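Local coordinates for McyG protein (Microcystis aeruginosa PCC 7806, PDB 4R0M), which binds phenylalanyl-adenylate in its adenylation domain and probably loads activated substrates onto the adjoining peptidyl carrier protein in microcystin synthesis, at residues Ile330-Gly335 with Ala347-Asn352; Asn358-Leu363 with Asn446-Glu451; His450-Thr455 with Gln509-Ala514. All coordinates share one frame; numbering follows the deposited sequence.

Contact 1 of 3, residues Ile330-Gly335 with Ala347-Asn352; sequences IKPAFG and AGLSKN. With FA5 (adenosine-5'-[phenylalaninyl-phosphate]), chain C.
K331 NZ is the best-held polar atom: two hydrogen bonds grip it, to the backbone oxygens of R328 and K299, and A329 O adds a weak third. The chain bends at chi2 (-68°) and again at chi4 to bring the ammonium there, and its methylenes brush the backbone of 347-352 on the way. K331 CE lies 3.6 Å from A347 O, while K331 CD rests alongside G348 N and CA. G348, at phi 126°, presents only hydrogen on this side, and its CA-H points at I330 O with CA 3.5 Å from that oxygen. The same carbonyl takes a long, weak hydrogen bond from L349 N, bent to 136°. L349 leans toward the strand and sets CD1 against the ring of P332, 3.7 Å from P332 CD and equally near CG, crossing it obliquely; I330 CG2 approaches the same methyl more loosely. Farther along the strand two backbone carbonyls face the ligand. A333 O accepts a weak hydrogen bond from FA5 N6, and G335 O is hydrogen-bonded to the amino nitrogen FA5 N at 2.6 Å. Strand 330-336 thus lines the aminoacyl-adenylate pocket of an ANL-family adenylation domain, with adenine and amino acid held by its backbone.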
loop_
_atom_site.group_PDB
_atom_site.type_symbol
_atom_site.label_atom_id
_atom_site.label_comp_id
_atom_site.label_asym_id
_atom_site.label_seq_id
_atom_site.Cartn_x
_atom_site.Cartn_y
_atom_site.Cartn_z
ATOM N N ILE A 330 -11.336 3.221 14.638
ATOM C CA ILE A 330 -11.099 3.157 13.195
ATOM C C ILE A 330 -10.669 4.523 12.667
ATOM O O ILE A 330 -11.350 5.528 12.888
ATOM C CB ILE A 330 -12.344 2.652 12.432
ATOM C CG1 ILE A 330 -12.707 1.240 12.895
ATOM C CG2 ILE A 330 -12.106 2.681 10.925
ATOM C CD1 ILE A 330 -14.025 0.730 12.359
ATOM N N LYS A 331 -9.529 4.543 11.981
ATOM C CA LYS A 331 -8.965 5.778 11.447
ATOM C C LYS A 331 -8.756 5.702 9.926
ATOM O O LYS A 331 -7.692 5.284 9.464
ATOM C CB LYS A 331 -7.641 6.126 12.151
ATOM C CG LYS A 331 -7.679 6.142 13.678
ATOM C CD LYS A 331 -8.528 7.282 14.223
ATOM C CE LYS A 331 -8.201 7.598 15.674
ATOM N NZ LYS A 331 -8.590 6.501 16.601
ATOM N N PRO A 332 -9.778 6.091 9.140
ATOM C CA PRO A 332 -9.550 6.285 7.710
ATOM C C PRO A 332 -8.510 7.378 7.483
ATOM O O PRO A 332 -8.534 8.402 8.163
ATOM C CB PRO A 332 -10.923 6.719 7.177
ATOM C CG PRO A 332 -11.734 7.065 8.379
ATOM C CD PRO A 332 -11.201 6.224 9.491
ATOM N N ALA A 333 -7.593 7.154 6.548
ATOM C CA ALA A 333 -6.485 8.079 6.337
ATOM C C ALA A 333 -6.103 8.178 4.869
ATOM O O ALA A 333 -6.385 7.274 4.085
ATOM C CB ALA A 333 -5.283 7.642 7.160
ATOM N N PHE A 334 -5.463 9.282 4.502
ATOM C CA PHE A 334 -4.869 9.401 3.179
ATOM C C PHE A 334 -3.349 9.424 3.261
ATOM O O PHE A 334 -2.769 10.059 4.146
ATOM C CB PHE A 334 -5.379 10.640 2.438
ATOM C CG PHE A 334 -4.763 10.825 1.078
ATOM C CD1 PHE A 334 -5.212 10.088 -0.013
ATOM C CD2 PHE A 334 -3.722 11.728 0.891
ATOM C CE1 PHE A 334 -4.637 10.253 -1.266
ATOM C CE2 PHE A 334 -3.139 11.894 -0.356
ATOM C CZ PHE A 334 -3.600 11.157 -1.436
ATOM N N GLY A 335 -2.717 8.723 2.328
ATOM C CA GLY A 335 -1.271 8.727 2.194
ATOM C C GLY A 335 -0.851 8.179 0.845
ATOM O O GLY A 335 -1.675 7.658 0.089
ATOM N N ALA A 347 -9.965 11.731 12.909
ATOM C CA ALA A 347 -10.078 11.767 14.364
ATOM C C ALA A 347 -10.770 10.508 14.889
ATOM O O ALA A 347 -10.710 10.208 16.082
ATOM C CB ALA A 347 -10.826 13.016 14.809
ATOM N N GLY A 348 -11.414 9.773 13.985
ATOM C CA GLY A 348 -12.144 8.560 14.334
ATOM C C GLY A 348 -13.574 8.618 13.840
ATOM O O GLY A 348 -14.137 9.703 13.676
ATOM N N LEU A 349 -14.163 7.450 13.605
ATOM C CA LEU A 349 -15.539 7.370 13.115
ATOM C C LEU A 349 -16.534 7.091 14.235
ATOM O O LEU A 349 -16.313 6.211 15.071
ATOM C CB LEU A 349 -15.665 6.323 12.005
ATOM C CG LEU A 349 -15.122 6.747 10.639
ATOM C CD1 LEU A 349 -14.838 5.526 9.783
ATOM C CD2 LEU A 349 -16.070 7.699 9.922
ATOM N N SER A 350 -17.626 7.849 14.239
ATOM C CA SER A 350 -18.639 7.754 15.291
ATOM C C SER A 350 -19.949 7.113 14.815
ATOM O O SER A 350 -20.959 7.161 15.527
ATOM C CB SER A 350 -18.902 9.135 15.906
ATOM O OG SER A 350 -19.386 10.047 14.934
ATOM N N LYS A 351 -19.920 6.508 13.623
ATOM C CA LYS A 351 -21.081 5.826 13.016
ATOM C C LYS A 351 -22.266 6.745 12.697
ATOM O O LYS A 351 -23.311 6.286 12.228
ATOM C CB LYS A 351 -21.688 4.769 13.958
ATOM C CG LYS A 351 -22.847 3.968 13.381
ATOM C CD LYS A 351 -23.328 2.927 14.383
ATOM C CE LYS A 351 -24.503 2.121 13.850
ATOM N NZ LYS A 351 -24.988 1.096 14.819
ATOM N N ASN A 352 -22.090 8.040 12.954
ATOM C CA ASN A 352 -23.147 9.036 12.785
ATOM C C ASN A 352 -22.882 9.796 11.488
ATOM O O ASN A 352 -23.793 10.405 10.917
ATOM C CB ASN A 352 -23.265 10.001 13.969
ATOM C CG ASN A 352 -23.386 9.279 15.304
ATOM O OD1 ASN A 352 -23.750 8.101 15.363
ATOM N ND2 ASN A 352 -23.078 9.987 16.386
HETATM C C FA5 C . -0.321 3.715 -0.953
HETATM O O FA5 C . -1.178 2.933 -1.346
HETATM C CA FA5 C . -0.530 4.485 0.326
HETATM N N FA5 C . -1.841 5.073 0.192
HETATM C CB FA5 C . -0.518 3.576 1.564
HETATM C CG FA5 C . -0.860 4.176 2.934
HETATM C CD1 FA5 C . -1.506 5.401 3.112
HETATM C CD2 FA5 C . -0.519 3.450 4.083
HETATM C CE1 FA5 C . -1.791 5.886 4.395
HETATM C CE2 FA5 C . -0.804 3.921 5.369
HETATM C CZ FA5 C . -1.444 5.149 5.527
HETATM P P FA5 C . 0.850 4.067 -3.383
HETATM O OP1 FA5 C . 0.948 2.703 -4.013
HETATM O OP2 FA5 C . 1.868 5.114 -3.757
HETATM O OP3 FA5 C . 0.879 3.897 -1.768
HETATM O "O5'" FA5 C . -0.618 4.628 -3.745
HETATM C "C5'" FA5 C . -1.057 5.932 -3.374
HETATM C "C4'" FA5 C . -2.452 6.142 -3.943
HETATM O "O4'" FA5 C . -3.416 5.267 -3.344
HETATM C "C3'" FA5 C . -2.991 7.535 -3.690
HETATM O "O3'" FA5 C . -2.496 8.482 -4.635
HETATM C "C2'" FA5 C . -4.481 7.322 -3.825
HETATM O "O2'" FA5 C . -4.869 7.350 -5.203
HETATM C "C1'" FA5 C . -4.689 5.918 -3.296
HETATM N N9 FA5 C . -5.179 6.005 -1.896
HETATM C C8 FA5 C . -4.438 5.809 -0.790
HETATM N N7 FA5 C . -5.175 5.956 0.338
HETATM C C5 FA5 C . -6.428 6.265 -0.041
HETATM C C6 FA5 C . -7.714 6.555 0.641
HETATM N N6 FA5 C . -7.811 6.547 1.990
HETATM N N1 FA5 C . -8.794 6.833 -0.130
HETATM C C2 FA5 C . -8.716 6.851 -1.477
HETATM N N3 FA5 C . -7.586 6.591 -2.161
HETATM C C4 FA5 C . -6.427 6.300 -1.514
#

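Contact 2 of 3, residues Asn358-Leu363 with Asn446-Glu451; sequences NSFVSL and NYFAHE. With FA5 (adenosine-5'-[phenylalaninyl-phosphate]), chain C.
F360 and F448 meet in a T-shaped (edge-to-face) pair that bridges 358-363 and 446-451. The tip of F360 does the touching: its CZ stands over the centre of one face of F448, nearest F448 CZ at 3.6 Å. The ring planes are turned 87° apart, with centroids separated by 5.0 Å. Both rings have CG anti to the carbonyl carbon, yet they arrive differently: the CB of F448 heads straight for the loop, whereas that of F360 points neither toward nor away from 446-451, and its ring end comes across.

H450 takes the crowded first torsion, chi1 78°, with CG between the backbone N and the carbonyl carbon. This brings H450 CE1, at the imidazole edge, to 4.1 Å from F360 CE1, the two side chains crossing at about a right angle. H450 NE2 has S359 O near its ring plane at 3.6 Å, a proximity rather than a hydrogen bond, and E451 CG sits over one face of the imidazole, toward its rim. E451 extends beyond CG until its carboxylate reaches S359, where E451 OE2 lies 3.5 Å from S359 CB, a van der Waals approach.

Since 358-363 lies in the large AMP-binding part and 446-451, by ANL-family topology, probably in the smaller C-terminal subdomain, the contact joins the two. F448 occupies the N-cap position of helix 449-457. F360 also packs on F431 and T433 of strand 429-435, while V361 and L363 lie on P332 of strand 330-336. L363 CD1 lies 3.5 Å from adenine FA5 N6. Within 446-451, Y447 and A449 rest against strand 440-442.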
loop_
_atom_site.group_PDB
_atom_site.type_symbol
_atom_site.label_atom_id
_atom_site.label_comp_id
_atom_site.label_asym_id
_atom_site.label_seq_id
_atom_site.Cartn_x
_atom_site.Cartn_y
_atom_site.Cartn_z
ATOM N N ASN A 358 -22.883 11.100 2.789
ATOM C CA ASN A 358 -21.940 11.511 1.786
ATOM C C ASN A 358 -22.229 10.811 0.454
ATOM O O ASN A 358 -23.203 11.141 -0.198
ATOM C CB ASN A 358 -20.509 11.541 2.279
ATOM C CG ASN A 358 -20.250 12.726 3.202
ATOM O OD1 ASN A 358 -19.899 13.814 2.755
ATOM N ND2 ASN A 358 -20.438 12.522 4.496
ATOM N N SER A 359 -21.318 10.038 -0.082
ATOM C CA SER A 359 -20.974 8.694 0.210
ATOM C C SER A 359 -19.489 8.664 0.395
ATOM O O SER A 359 -18.834 7.732 -0.019
ATOM C CB SER A 359 -21.360 7.806 -0.977
ATOM O OG SER A 359 -22.764 7.767 -1.189
ATOM N N PHE A 360 -18.954 9.726 0.960
ATOM C CA PHE A 360 -17.532 9.855 1.122
ATOM C C PHE A 360 -17.144 9.909 2.577
ATOM O O PHE A 360 -17.755 10.586 3.361
ATOM C CB PHE A 360 -17.030 11.052 0.340
ATOM C CG PHE A 360 -17.410 11.008 -1.105
ATOM C CD1 PHE A 360 -16.982 9.984 -1.902
ATOM C CD2 PHE A 360 -18.216 11.960 -1.650
ATOM C CE1 PHE A 360 -17.327 9.920 -3.223
ATOM C CE2 PHE A 360 -18.582 11.892 -2.961
ATOM C CZ PHE A 360 -18.131 10.872 -3.752
ATOM N N VAL A 361 -16.155 9.117 2.927
ATOM C CA VAL A 361 -15.589 9.084 4.238
ATOM C C VAL A 361 -14.563 10.169 4.431
ATOM O O VAL A 361 -13.834 10.478 3.531
ATOM C CB VAL A 361 -14.928 7.757 4.451
ATOM C CG1 VAL A 361 -14.356 7.674 5.830
ATOM C CG2 VAL A 361 -15.939 6.670 4.248
ATOM N N SER A 362 -14.533 10.776 5.601
ATOM C CA SER A 362 -13.501 11.742 5.904
ATOM C C SER A 362 -12.193 11.057 6.164
ATOM O O SER A 362 -12.132 10.110 6.906
ATOM C CB SER A 362 -13.878 12.557 7.121
ATOM O OG SER A 362 -12.870 13.454 7.486
ATOM N N LEU A 363 -11.148 11.581 5.557
ATOM C CA LEU A 363 -9.787 11.093 5.763
ATOM C C LEU A 363 -8.993 12.042 6.668
ATOM O O LEU A 363 -7.768 11.942 6.785
ATOM C CB LEU A 363 -9.084 10.861 4.418
ATOM C CG LEU A 363 -9.800 9.981 3.382
ATOM C CD1 LEU A 363 -8.939 9.819 2.143
ATOM C CD2 LEU A 363 -10.184 8.614 3.934
ATOM N N ASN A 446 -22.098 11.691 -12.641
ATOM C CA ASN A 446 -20.944 11.086 -11.975
ATOM C C ASN A 446 -21.292 9.799 -11.235
ATOM O O ASN A 446 -22.221 9.766 -10.426
ATOM C CB ASN A 446 -20.303 12.077 -10.998
ATOM C CG ASN A 446 -19.520 13.170 -11.698
ATOM O OD1 ASN A 446 -18.773 12.913 -12.644
ATOM N ND2 ASN A 446 -19.674 14.399 -11.221
ATOM N N TYR A 447 -20.539 8.742 -11.527
ATOM C CA TYR A 447 -20.630 7.486 -10.787
ATOM C C TYR A 447 -19.277 7.166 -10.161
ATOM O O TYR A 447 -18.233 7.598 -10.660
ATOM C CB TYR A 447 -21.099 6.344 -11.694
ATOM C CG TYR A 447 -22.528 6.491 -12.169
ATOM C CD1 TYR A 447 -23.588 5.969 -11.425
ATOM C CD2 TYR A 447 -22.823 7.159 -13.359
ATOM C CE1 TYR A 447 -24.900 6.106 -11.854
ATOM C CE2 TYR A 447 -24.131 7.302 -13.794
ATOM C CZ TYR A 447 -25.164 6.772 -13.038
ATOM O OH TYR A 447 -26.461 6.909 -13.470
ATOM N N PHE A 448 -19.297 6.410 -9.067
ATOM C CA PHE A 448 -18.083 6.159 -8.293
ATOM C C PHE A 448 -17.793 4.670 -8.154
ATOM O O PHE A 448 -18.622 3.904 -7.657
ATOM C CB PHE A 448 -18.162 6.860 -6.932
ATOM C CG PHE A 448 -18.494 8.323 -7.031
ATOM C CD1 PHE A 448 -17.502 9.261 -7.300
ATOM C CD2 PHE A 448 -19.807 8.764 -6.879
ATOM C CE1 PHE A 448 -17.809 10.610 -7.406
ATOM C CE2 PHE A 448 -20.119 10.111 -6.980
ATOM C CZ PHE A 448 -19.119 11.035 -7.246
ATOM N N ALA A 449 -16.602 4.283 -8.607
ATOM C CA ALA A 449 -16.201 2.882 -8.741
ATOM C C ALA A 449 -16.344 2.049 -7.466
ATOM O O ALA A 449 -16.814 0.907 -7.522
ATOM C CB ALA A 449 -14.780 2.794 -9.277
ATOM N N HIS A 450 -15.950 2.622 -6.328
ATOM C CA HIS A 450 -15.977 1.907 -5.049
ATOM C C HIS A 450 -17.363 1.487 -4.633
ATOM O O HIS A 450 -17.546 0.371 -4.145
ATOM C CB HIS A 450 -15.281 2.710 -3.949
ATOM C CG HIS A 450 -16.118 3.835 -3.380
ATOM N ND1 HIS A 450 -16.258 5.023 -4.001
ATOM C CD2 HIS A 450 -16.860 3.919 -2.201
ATOM C CE1 HIS A 450 -17.051 5.824 -3.264
ATOM N NE2 HIS A 450 -17.418 5.147 -2.162
ATOM N N GLU A 451 -18.344 2.369 -4.834
ATOM C CA GLU A 451 -19.751 2.059 -4.560
ATOM C C GLU A 451 -20.208 0.875 -5.399
ATOM O O GLU A 451 -20.775 -0.088 -4.876
ATOM C CB GLU A 451 -20.645 3.257 -4.874
ATOM C CG GLU A 451 -20.668 4.351 -3.823
ATOM C CD GLU A 451 -21.630 5.465 -4.190
ATOM O OE1 GLU A 451 -22.832 5.180 -4.395
ATOM O OE2 GLU A 451 -21.185 6.628 -4.281
HETATM C C FA5 C . -0.321 3.715 -0.953
HETATM O O FA5 C . -1.178 2.933 -1.346
HETATM C CA FA5 C . -0.530 4.485 0.326
HETATM N N FA5 C . -1.841 5.073 0.192
HETATM C CB FA5 C . -0.518 3.576 1.564
HETATM C CG FA5 C . -0.860 4.176 2.934
HETATM C CD1 FA5 C . -1.506 5.401 3.112
HETATM C CD2 FA5 C . -0.519 3.450 4.083
HETATM C CE1 FA5 C . -1.791 5.886 4.395
HETATM C CE2 FA5 C . -0.804 3.921 5.369
HETATM C CZ FA5 C . -1.444 5.149 5.527
HETATM P P FA5 C . 0.850 4.067 -3.383
HETATM O OP1 FA5 C . 0.948 2.703 -4.013
HETATM O OP2 FA5 C . 1.868 5.114 -3.757
HETATM O OP3 FA5 C . 0.879 3.897 -1.768
HETATM O "O5'" FA5 C . -0.618 4.628 -3.745
HETATM C "C5'" FA5 C . -1.057 5.932 -3.374
HETATM C "C4'" FA5 C . -2.452 6.142 -3.943
HETATM O "O4'" FA5 C . -3.416 5.267 -3.344
HETATM C "C3'" FA5 C . -2.991 7.535 -3.690
HETATM O "O3'" FA5 C . -2.496 8.482 -4.635
HETATM C "C2'" FA5 C . -4.481 7.322 -3.825
HETATM O "O2'" FA5 C . -4.869 7.350 -5.203
HETATM C "C1'" FA5 C . -4.689 5.918 -3.296
HETATM N N9 FA5 C . -5.179 6.005 -1.896
HETATM C C8 FA5 C . -4.438 5.809 -0.790
HETATM N N7 FA5 C . -5.175 5.956 0.338
HETATM C C5 FA5 C . -6.428 6.265 -0.041
HETATM C C6 FA5 C . -7.714 6.555 0.641
HETATM N N6 FA5 C . -7.811 6.547 1.990
HETATM N N1 FA5 C . -8.794 6.833 -0.130
HETATM C C2 FA5 C . -8.716 6.851 -1.477
HETATM N N3 FA5 C . -7.586 6.591 -2.161
HETATM C C4 FA5 C . -6.427 6.300 -1.514
#

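Contact 3 of 3, residues His450-Thr455 with Gln509-Ala514; sequences HELETT and QKFGIA
F511 leaves the end of helix 498-511 with its CB directed at helix 449-457 and CG anti to its own carbonyl carbon (chi1 -69°). From CG onward one face is occupied by L452: the methyl CD2 sits 3.7 Å from the ring centroid and only 8° off the normal, a CH-pi contact centred on the ring. At one edge F511 CE2 meets T455 OG1 at 3.3 Å, near the ring plane. The opposite flank brings F511 CE1 to E451 OE1, 3.8 Å away, again at the edge. At the tip, F511 CZ comes within 3.9 Å of E451 CB and also approaches T455 OG1. T455 OG1 is turned back onto its own helix and donates to E451 O at 2.7 Å; the carbonyl also accepts from T455 N, so the oxygen has two bonds. T455 CG2 rests more loosely on K510 CG. G512, with positive phi, turns the chain out of the helix immediately after F511. Both helices probably belong to the C-terminal subdomain. L452 touches V507 of helix 498-511 and I440 of strand 440-442, T455 touches H506, and I513, just past the helix, lies on I442 of the same strand.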
loop_
_atom_site.group_PDB
_atom_site.type_symbol
_atom_site.label_atom_id
_atom_site.label_comp_id
_atom_site.label_asym_id
_atom_site.label_seq_id
_atom_site.Cartn_x
_atom_site.Cartn_y
_atom_site.Cartn_z
ATOM N N HIS A 450 -15.950 2.622 -6.328
ATOM C CA HIS A 450 -15.977 1.907 -5.049
ATOM C C HIS A 450 -17.363 1.487 -4.633
ATOM O O HIS A 450 -17.546 0.371 -4.145
ATOM C CB HIS A 450 -15.281 2.710 -3.949
ATOM C CG HIS A 450 -16.118 3.835 -3.380
ATOM N ND1 HIS A 450 -16.258 5.023 -4.001
ATOM C CD2 HIS A 450 -16.860 3.919 -2.201
ATOM C CE1 HIS A 450 -17.051 5.824 -3.264
ATOM N NE2 HIS A 450 -17.418 5.147 -2.162
ATOM N N GLU A 451 -18.344 2.369 -4.834
ATOM C CA GLU A 451 -19.751 2.059 -4.560
ATOM C C GLU A 451 -20.208 0.875 -5.399
ATOM O O GLU A 451 -20.775 -0.088 -4.876
ATOM C CB GLU A 451 -20.645 3.257 -4.874
ATOM C CG GLU A 451 -20.668 4.351 -3.823
ATOM C CD GLU A 451 -21.630 5.465 -4.190
ATOM O OE1 GLU A 451 -22.832 5.180 -4.395
ATOM O OE2 GLU A 451 -21.185 6.628 -4.281
ATOM N N LEU A 452 -19.950 0.959 -6.704
ATOM C CA LEU A 452 -20.278 -0.111 -7.641
ATOM C C LEU A 452 -19.632 -1.418 -7.210
ATOM O O LEU A 452 -20.311 -2.437 -7.084
ATOM C CB LEU A 452 -19.845 0.265 -9.061
ATOM C CG LEU A 452 -20.612 1.404 -9.739
ATOM C CD1 LEU A 452 -19.761 2.069 -10.811
ATOM C CD2 LEU A 452 -21.937 0.916 -10.315
ATOM N N GLU A 453 -18.324 -1.366 -6.956
ATOM C CA GLU A 453 -17.554 -2.527 -6.513
ATOM C C GLU A 453 -18.078 -3.123 -5.208
ATOM O O GLU A 453 -18.208 -4.342 -5.096
ATOM C CB GLU A 453 -16.070 -2.175 -6.388
ATOM C CG GLU A 453 -15.344 -2.102 -7.723
ATOM C CD GLU A 453 -14.175 -1.134 -7.719
ATOM O OE1 GLU A 453 -13.604 -0.869 -6.639
ATOM O OE2 GLU A 453 -13.824 -0.636 -8.807
ATOM N N THR A 454 -18.389 -2.266 -4.234
ATOM C CA THR A 454 -18.947 -2.720 -2.956
ATOM C C THR A 454 -20.286 -3.419 -3.186
ATOM O O THR A 454 -20.528 -4.501 -2.646
ATOM C CB THR A 454 -19.126 -1.559 -1.952
ATOM O OG1 THR A 454 -17.890 -0.851 -1.811
ATOM C CG2 THR A 454 -19.561 -2.077 -0.584
ATOM N N THR A 455 -21.137 -2.799 -4.005
ATOM C CA THR A 455 -22.451 -3.348 -4.346
ATOM C C THR A 455 -22.324 -4.724 -5.004
ATOM O O THR A 455 -23.056 -5.653 -4.653
ATOM C CB THR A 455 -23.241 -2.390 -5.260
ATOM O OG1 THR A 455 -23.235 -1.077 -4.690
ATOM C CG2 THR A 455 -24.682 -2.856 -5.423
ATOM N N GLN A 509 -30.581 -2.486 -10.577
ATOM C CA GLN A 509 -31.570 -2.270 -9.520
ATOM C C GLN A 509 -31.173 -1.157 -8.553
ATOM O O GLN A 509 -32.031 -0.410 -8.082
ATOM C CB GLN A 509 -31.825 -3.563 -8.735
ATOM C CG GLN A 509 -32.502 -4.684 -9.519
ATOM C CD GLN A 509 -33.934 -4.372 -9.925
ATOM O OE1 GLN A 509 -34.606 -3.538 -9.315
ATOM N NE2 GLN A 509 -34.409 -5.050 -10.962
ATOM N N LYS A 510 -29.875 -1.042 -8.270
ATOM C CA LYS A 510 -29.380 -0.090 -7.274
ATOM C C LYS A 510 -28.938 1.246 -7.861
ATOM O O LYS A 510 -29.070 2.282 -7.209
ATOM C CB LYS A 510 -28.240 -0.704 -6.447
ATOM C CG LYS A 510 -28.598 -1.988 -5.702
ATOM C CD LYS A 510 -29.539 -1.746 -4.528
ATOM C CE LYS A 510 -29.886 -3.049 -3.820
ATOM N NZ LYS A 510 -30.849 -2.854 -2.700
ATOM N N PHE A 511 -28.421 1.224 -9.087
ATOM C CA PHE A 511 -27.829 2.425 -9.692
ATOM C C PHE A 511 -28.607 3.014 -10.871
ATOM O O PHE A 511 -28.459 4.197 -11.179
ATOM C CB PHE A 511 -26.374 2.160 -10.098
ATOM C CG PHE A 511 -25.443 1.985 -8.932
ATOM C CD1 PHE A 511 -24.805 3.084 -8.366
ATOM C CD2 PHE A 511 -25.203 0.724 -8.398
ATOM C CE1 PHE A 511 -23.946 2.928 -7.287
ATOM C CE2 PHE A 511 -24.345 0.561 -7.320
ATOM C CZ PHE A 511 -23.714 1.665 -6.764
ATOM N N GLY A 512 -29.422 2.193 -11.530
ATOM C CA GLY A 512 -30.200 2.646 -12.683
ATOM C C GLY A 512 -29.456 2.545 -14.005
ATOM O O GLY A 512 -30.025 2.804 -15.068
ATOM N N ILE A 513 -28.179 2.182 -13.933
ATOM C CA ILE A 513 -27.368 1.921 -15.120
ATOM C C ILE A 513 -26.844 0.489 -15.076
ATOM O O ILE A 513 -26.777 -0.127 -14.008
ATOM C CB ILE A 513 -26.193 2.915 -15.269
ATOM C CG1 ILE A 513 -25.335 2.951 -13.994
ATOM C CG2 ILE A 513 -26.710 4.301 -15.638
ATOM C CD1 ILE A 513 -23.933 3.482 -14.203
ATOM N N ALA A 514 -26.470 -0.035 -16.238
ATOM C CA ALA A 514 -26.048 -1.424 -16.346
ATOM C C ALA A 514 -24.626 -1.570 -16.875
ATOM O O ALA A 514 -24.169 -0.741 -17.661
ATOM C CB ALA A 514 -27.017 -2.189 -17.226
#

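How the contacts relate
Contact 1 is mostly buried, contact 2 lies at the surface and contact 3 is partly buried. Chemistry follows place: strand backbone, the K331 ammonium and adenylate supply the polar bonds of contact 1, whereas contacts 2 and 3 join their segments chiefly through aromatic rings, edge-to-face in one and methyl-over-face in the other. Contacts 1 and 2 adjoin, P332 CG lying 3.7 Å from V361 CG1, and both touch FA5. Contacts 2 and 3 share H450 and E451 on helix 449-457, whose first residues face the 358-363 loop, while E451, L452 and T455 meet F511; Y447 also packs against I513. Contacts 1 and 3 do not touch, their nearest atoms being about 11 Å apart.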